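Hemerythrin-like domain-containing protein (Streptococcus mutans, PDB 2QKP) is of unknown function, its crystallised C-terminal part being a PAS domain that may, as in other PAS proteins, serve sensing or protein-protein association. Local coordinates at residues L30-V35 / G122-V127; F105-Y110 / Q128-F133. All coordinates share one frame; numbering follows the deposited sequence.

Overall arrangement
Both interactions belong to one antiparallel five-stranded sheet and share strand 120-129, which is flanked by strand 31-36 on one edge and strand 104-114 on the other. Interaction 1 lies about 1 Å from the centre of the chain (centre to centre) and is fully buried; the centre of interaction 2, where the sheet ends and the chain turns off after Asp129, is about 13 Å from that of interaction 1. They also touch directly: Val127 CG1 packs 3.4 Å from Val106 CG1, and Leu30 CD2 lies 3.6 Å from Gln128 CB. The second subunit packs on residues of both, so the face bearing Tyr126, Tyr107 and Gln128, together with Leu30, contributes to the dimer interface.

Interaction 1. Residues L30-V35 / G122-V127; sequences LEITFV and GVLEYV
Thr33 and Glu125 form a hydrogen-bonded antiparallel pair whose side chains run alongside each other in the same direction. Thr33 OG1 stands between its backbone N and carbonyl carbon (chi1 77°), which sets it 3.4 Å from Glu125 CB. Glu125 is fully extended, and its OE1 is tied to Thr33 OG1 through a water that donates to OE1. A second water links Thr33 OG1 to Val123 O, 2.9 Å from each of these two oxygens, so the hydroxyl has two water partners within the buried contact. On the same face, Glu31 CB meets Val127 CB at 4.1 Å, while Glu31 OE2 is hydrogen-bonded to Val54 N. Val35 and Val123 continue this face and rest on Phe82 of helix 72-86.

On the other face, the contacts between the segments are apolar for the most part. Ile32 CG2 presses against Leu124 CD1 at 3.5 Å, tighter than usual for two carbons, as the side chains cross obliquely. Phe34 CG is anti to the backbone N (chi1 173°), and the ring approaches the end of the neighbouring strand at a slant, Phe34 CD1 3.5 Å from Val123 O, with CE1 next to Gly122 CA. Leu30 CD2 reaches Tyr126 CD1 at 4.3 Å. Leu124 and Tyr126 also meet Ile24 and Pro29 of the second subunit.

Three reciprocal pairs of backbone bonds hold the register; the straightest, Val35 N to Val123 O, measures 3.0 Å. With the short strand axes at 167° and 4.7 Å apart, this is the pairing of the first and last strands at the centre of the 2-1-5-4-3 antiparallel sheet characteristic of the PAS fold.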
loop_
_atom_site.group_PDB
_atom_site.type_symbol
_atom_site.label_atom_id
_atom_site.label_comp_id
_atom_site.label_asym_id
_atom_site.label_seq_id
_atom_site.Cartn_x
_atom_site.Cartn_y
_atom_site.Cartn_z
ATOM N N LEU A 30 -1.878 0.612 6.209
ATOM C CA LEU A 30 -1.952 2.045 5.915
ATOM C C LEU A 30 -3.410 2.444 5.818
ATOM O O LEU A 30 -4.214 1.662 5.324
ATOM C CB LEU A 30 -1.311 2.353 4.558
ATOM C CG LEU A 30 0.149 1.940 4.354
ATOM C CD1 LEU A 30 0.582 1.952 2.873
ATOM C CD2 LEU A 30 1.053 2.858 5.176
ATOM N N GLU A 31 -3.740 3.647 6.281
ATOM C CA GLU A 31 -5.043 4.254 6.010
ATOM C C GLU A 31 -4.797 5.053 4.738
ATOM O O GLU A 31 -3.952 5.953 4.732
ATOM C CB GLU A 31 -5.475 5.213 7.142
ATOM C CG GLU A 31 -5.782 4.541 8.465
ATOM C CD GLU A 31 -6.104 5.543 9.573
ATOM O OE1 GLU A 31 -6.426 6.745 9.295
ATOM O OE2 GLU A 31 -6.061 5.115 10.723
ATOM N N ILE A 32 -5.524 4.718 3.670
ATOM C CA ILE A 32 -5.265 5.301 2.340
ATOM C C ILE A 32 -6.477 6.122 1.956
ATOM O O ILE A 32 -7.621 5.697 2.184
ATOM C CB ILE A 32 -5.040 4.174 1.324
ATOM C CG1 ILE A 32 -3.788 3.378 1.758
ATOM C CG2 ILE A 32 -4.910 4.674 -0.178
ATOM C CD1 ILE A 32 -3.523 2.128 0.924
ATOM N N THR A 33 -6.242 7.296 1.381
ATOM C CA THR A 33 -7.350 8.058 0.775
ATOM C C THR A 33 -6.875 8.547 -0.579
ATOM O O THR A 33 -5.677 8.753 -0.777
ATOM C CB THR A 33 -7.858 9.279 1.618
ATOM O OG1 THR A 33 -6.943 10.373 1.486
ATOM C CG2 THR A 33 -8.058 8.928 3.104
ATOM N N PHE A 34 -7.799 8.721 -1.516
ATOM C CA PHE A 34 -7.412 9.211 -2.827
ATOM C C PHE A 34 -8.372 10.308 -3.244
ATOM O O PHE A 34 -9.576 10.136 -3.169
ATOM C CB PHE A 34 -7.449 8.073 -3.844
ATOM C CG PHE A 34 -7.221 8.512 -5.238
ATOM C CD1 PHE A 34 -5.957 8.988 -5.637
ATOM C CD2 PHE A 34 -8.250 8.447 -6.172
ATOM C CE1 PHE A 34 -5.720 9.378 -6.965
ATOM C CE2 PHE A 34 -8.033 8.862 -7.505
ATOM C CZ PHE A 34 -6.772 9.330 -7.898
ATOM N N VAL A 35 -7.805 11.420 -3.693
ATOM C CA VAL A 35 -8.570 12.552 -4.241
ATOM C C VAL A 35 -8.182 12.696 -5.713
ATOM O O VAL A 35 -6.989 12.716 -6.040
ATOM C CB VAL A 35 -8.231 13.845 -3.451
ATOM C CG1 VAL A 35 -8.899 15.056 -4.089
ATOM C CG2 VAL A 35 -8.634 13.708 -1.995
ATOM N N GLY A 122 -3.975 12.846 -9.435
ATOM C CA GLY A 122 -4.627 13.113 -8.155
ATOM C C GLY A 122 -3.641 13.042 -7.014
ATOM O O GLY A 122 -2.425 12.993 -7.233
ATOM N N VAL A 123 -4.174 13.059 -5.793
ATOM C CA VAL A 123 -3.295 13.004 -4.617
ATOM C C VAL A 123 -3.623 11.768 -3.786
ATOM O O VAL A 123 -4.790 11.525 -3.477
ATOM C CB VAL A 123 -3.452 14.248 -3.776
ATOM C CG1 VAL A 123 -2.714 14.099 -2.452
ATOM C CG2 VAL A 123 -2.885 15.468 -4.548
ATOM N N LEU A 124 -2.577 11.008 -3.449
ATOM C CA LEU A 124 -2.695 9.798 -2.628
ATOM C C LEU A 124 -2.213 10.143 -1.220
ATOM O O LEU A 124 -1.069 10.579 -1.068
ATOM C CB LEU A 124 -1.823 8.689 -3.250
ATOM C CG LEU A 124 -1.541 7.433 -2.424
ATOM C CD1 LEU A 124 -2.852 6.722 -2.115
ATOM C CD2 LEU A 124 -0.595 6.531 -3.164
ATOM N N GLU A 125 -3.060 9.950 -0.203
ATOM C CA GLU A 125 -2.640 10.135 1.189
ATOM C C GLU A 125 -2.574 8.772 1.868
ATOM O O GLU A 125 -3.503 7.965 1.731
ATOM C CB GLU A 125 -3.615 11.054 1.937
ATOM C CG GLU A 125 -3.236 11.273 3.417
ATOM C CD GLU A 125 -4.175 12.215 4.164
ATOM O OE1 GLU A 125 -5.150 12.720 3.558
ATOM O OE2 GLU A 125 -3.911 12.453 5.358
ATOM N N TYR A 126 -1.468 8.492 2.550
ATOM C CA TYR A 126 -1.376 7.261 3.316
ATOM C C TYR A 126 -0.753 7.521 4.681
ATOM O O TYR A 126 0.223 8.317 4.832
ATOM C CB TYR A 126 -0.658 6.145 2.531
ATOM C CG TYR A 126 0.681 6.487 1.897
ATOM C CD1 TYR A 126 1.876 6.194 2.563
ATOM C CD2 TYR A 126 0.757 7.067 0.624
ATOM C CE1 TYR A 126 3.099 6.462 1.978
ATOM C CE2 TYR A 126 1.976 7.344 0.024
ATOM C CZ TYR A 126 3.145 7.026 0.719
ATOM O OH TYR A 126 4.368 7.311 0.165
ATOM N N VAL A 127 -1.365 6.893 5.677
ATOM C CA VAL A 127 -1.024 7.131 7.066
ATOM C C VAL A 127 -0.551 5.804 7.669
ATOM O O VAL A 127 -1.219 4.774 7.521
ATOM C CB VAL A 127 -2.256 7.642 7.856
ATOM C CG1 VAL A 127 -1.893 7.869 9.267
ATOM C CG2 VAL A 127 -2.862 8.922 7.225
HETATM O O HOH W 1 -5.874 11.917 -0.781
HETATM O O HOH W 2 -8.262 12.483 2.900
#

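Interaction 2. Residues F105-Y110 / Q128-F133; sequences FVYVTY and QDIKPF
Phe105 is held to the opposite segment through both its backbone polar atoms. Ile130 N donates to Phe105 O at 2.9 Å, almost straight at 171°, and Phe105 N donates to Asp129 OD1 at 3.0 Å, a more bent bond of 141°. With Asp129 CG anti to its backbone N (chi1 171°), the carboxylate is brought toward strand 104-114, and Asp129 OD1 also accepts from Lys131 N at 3.1 Å, which makes an Asx turn. The two donors reach OD1 from opposite faces of the carboxylate plane: Phe105 N on the anti side and tilted out of the plane, Lys131 N from the other face, farther out of it. One oxygen thus joins the start of the turn to the neighbouring strand.

Regular pairing stops here. Tyr107 and Gln128 exchange two backbone bonds as a hydrogen-bonded antiparallel pair, and Val106 faces Asp129 in a non-hydrogen-bonded one. These are the last rungs of the hairpin of strands 104-114 and 120-129 in the PAS sheet, at the end away from its connecting turn.

Apolar contact centres on Ile130. Ile130 CG1 stands between the backbone N and the carbonyl carbon and comes to the edge of the Phe105 ring, 3.7 Å from Phe105 CD2, and Ile130 CD1 meets the same ring carbon. On the other branch, Ile130 CG2 touches Tyr107 CB at 3.8 Å. Lys131 uses its CB, 4.0 Å from Phe105 CB.

Side chains at this end of the sheet also meet the second subunit. Tyr107 meets the Phe133 ring of the second subunit edge-to-face, and Gln128 NE2 is hydrogen-bonded to OE1 of Gln128 of that subunit.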
loop_
_atom_site.group_PDB
_atom_site.type_symbol
_atom_site.label_atom_id
_atom_site.label_comp_id
_atom_site.label_asym_id
_atom_site.label_seq_id
_atom_site.Cartn_x
_atom_site.Cartn_y
_atom_site.Cartn_z
ATOM N N PHE A 105 2.511 6.447 16.881
ATOM C CA PHE A 105 3.271 7.555 16.376
ATOM C C PHE A 105 2.984 7.581 14.886
ATOM O O PHE A 105 3.322 6.649 14.178
ATOM C CB PHE A 105 4.761 7.408 16.628
ATOM C CG PHE A 105 5.498 8.666 16.402
ATOM C CD1 PHE A 105 5.626 9.603 17.427
ATOM C CD2 PHE A 105 5.981 8.986 15.154
ATOM C CE1 PHE A 105 6.292 10.796 17.208
ATOM C CE2 PHE A 105 6.662 10.191 14.938
ATOM C CZ PHE A 105 6.810 11.079 15.939
ATOM N N VAL A 106 2.355 8.655 14.433
ATOM C CA VAL A 106 1.744 8.668 13.110
ATOM C C VAL A 106 2.673 9.313 12.094
ATOM O O VAL A 106 3.230 10.388 12.348
ATOM C CB VAL A 106 0.397 9.449 13.172
ATOM C CG1 VAL A 106 -0.295 9.496 11.784
ATOM C CG2 VAL A 106 -0.550 8.811 14.220
ATOM N N TYR A 107 2.844 8.662 10.940
ATOM C CA TYR A 107 3.618 9.246 9.847
ATOM C C TYR A 107 2.694 9.364 8.639
ATOM O O TYR A 107 2.095 8.364 8.214
ATOM C CB TYR A 107 4.767 8.292 9.494
ATOM C CG TYR A 107 5.734 8.841 8.465
ATOM C CD1 TYR A 107 6.774 9.683 8.847
ATOM C CD2 TYR A 107 5.642 8.486 7.116
ATOM C CE1 TYR A 107 7.684 10.180 7.915
ATOM C CE2 TYR A 107 6.544 9.000 6.166
ATOM C CZ TYR A 107 7.572 9.827 6.583
ATOM O OH TYR A 107 8.503 10.310 5.670
ATOM N N VAL A 108 2.572 10.583 8.103
ATOM C CA VAL A 108 1.575 10.907 7.085
ATOM C C VAL A 108 2.310 11.255 5.815
ATOM O O VAL A 108 3.284 12.005 5.837
ATOM C CB VAL A 108 0.707 12.134 7.510
ATOM C CG1 VAL A 108 -0.347 12.432 6.474
ATOM C CG2 VAL A 108 0.041 11.896 8.848
ATOM N N THR A 109 1.850 10.705 4.701
ATOM C CA THR A 109 2.407 11.131 3.418
ATOM C C THR A 109 1.300 11.540 2.469
ATOM O O THR A 109 0.305 10.833 2.329
ATOM C CB THR A 109 3.174 9.986 2.737
ATOM O OG1 THR A 109 4.209 9.522 3.597
ATOM C CG2 THR A 109 3.755 10.437 1.394
ATOM N N TYR A 110 1.487 12.689 1.817
ATOM C CA TYR A 110 0.671 13.094 0.678
ATOM C C TYR A 110 1.541 12.988 -0.540
ATOM O O TYR A 110 2.625 13.612 -0.588
ATOM C CB TYR A 110 0.270 14.562 0.807
ATOM C CG TYR A 110 -0.679 14.850 1.924
ATOM C CD1 TYR A 110 -2.055 14.844 1.686
ATOM C CD2 TYR A 110 -0.215 15.162 3.194
ATOM C CE1 TYR A 110 -2.975 15.125 2.710
ATOM C CE2 TYR A 110 -1.141 15.450 4.251
ATOM C CZ TYR A 110 -2.512 15.422 3.979
ATOM O OH TYR A 110 -3.484 15.716 4.942
ATOM N N GLN A 128 0.578 5.852 8.377
ATOM C CA GLN A 128 1.128 4.636 8.980
ATOM C C GLN A 128 1.474 4.858 10.444
ATOM O O GLN A 128 1.903 5.938 10.839
ATOM C CB GLN A 128 2.384 4.219 8.240
ATOM C CG GLN A 128 2.894 2.771 8.591
ATOM C CD GLN A 128 4.048 2.363 7.691
ATOM O OE1 GLN A 128 4.580 3.183 6.928
ATOM N NE2 GLN A 128 4.449 1.106 7.778
ATOM N N ASP A 129 1.306 3.814 11.250
ATOM C CA ASP A 129 1.824 3.877 12.607
ATOM C C ASP A 129 3.271 3.351 12.563
ATOM O O ASP A 129 3.548 2.205 12.155
ATOM C CB ASP A 129 0.943 3.068 13.563
ATOM C CG ASP A 129 1.556 2.929 14.948
ATOM O OD1 ASP A 129 2.273 3.858 15.404
ATOM O OD2 ASP A 129 1.326 1.853 15.564
ATOM N N ILE A 130 4.199 4.204 12.976
ATOM C CA ILE A 130 5.606 3.823 12.930
ATOM C C ILE A 130 6.198 3.538 14.315
ATOM O O ILE A 130 7.377 3.157 14.429
ATOM C CB ILE A 130 6.472 4.829 12.148
ATOM C CG1 ILE A 130 6.385 6.235 12.755
ATOM C CG2 ILE A 130 6.007 4.904 10.708
ATOM C CD1 ILE A 130 7.457 7.191 12.282
ATOM N N LYS A 131 5.378 3.683 15.352
ATOM C CA LYS A 131 5.824 3.393 16.726
ATOM C C LYS A 131 6.460 2.000 16.877
ATOM O O LYS A 131 7.505 1.889 17.538
ATOM C CB LYS A 131 4.693 3.590 17.750
ATOM C CG LYS A 131 5.160 3.391 19.227
ATOM C CD LYS A 131 4.065 3.716 20.205
ATOM C CE LYS A 131 4.662 4.258 21.500
ATOM N NZ LYS A 131 5.077 5.701 21.356
ATOM N N PRO A 132 5.853 0.943 16.277
ATOM C CA PRO A 132 6.440 -0.406 16.351
ATOM C C PRO A 132 7.882 -0.503 15.873
ATOM O O PRO A 132 8.627 -1.344 16.390
ATOM C CB PRO A 132 5.513 -1.233 15.447
ATOM C CG PRO A 132 4.194 -0.549 15.585
ATOM C CD PRO A 132 4.574 0.905 15.537
ATOM N N PHE A 133 8.285 0.356 14.936
ATOM C CA PHE A 133 9.634 0.295 14.360
ATOM C C PHE A 133 10.702 0.831 15.303
ATOM O O PHE A 133 11.883 0.509 15.144
ATOM C CB PHE A 133 9.724 1.058 13.039
ATOM C CG PHE A 133 8.773 0.560 11.982
ATOM C CD1 PHE A 133 8.622 -0.802 11.754
ATOM C CD2 PHE A 133 8.046 1.443 11.211
ATOM C CE1 PHE A 133 7.747 -1.267 10.799
ATOM C CE2 PHE A 133 7.184 0.967 10.235
ATOM C CZ PHE A 133 7.039 -0.386 10.038
#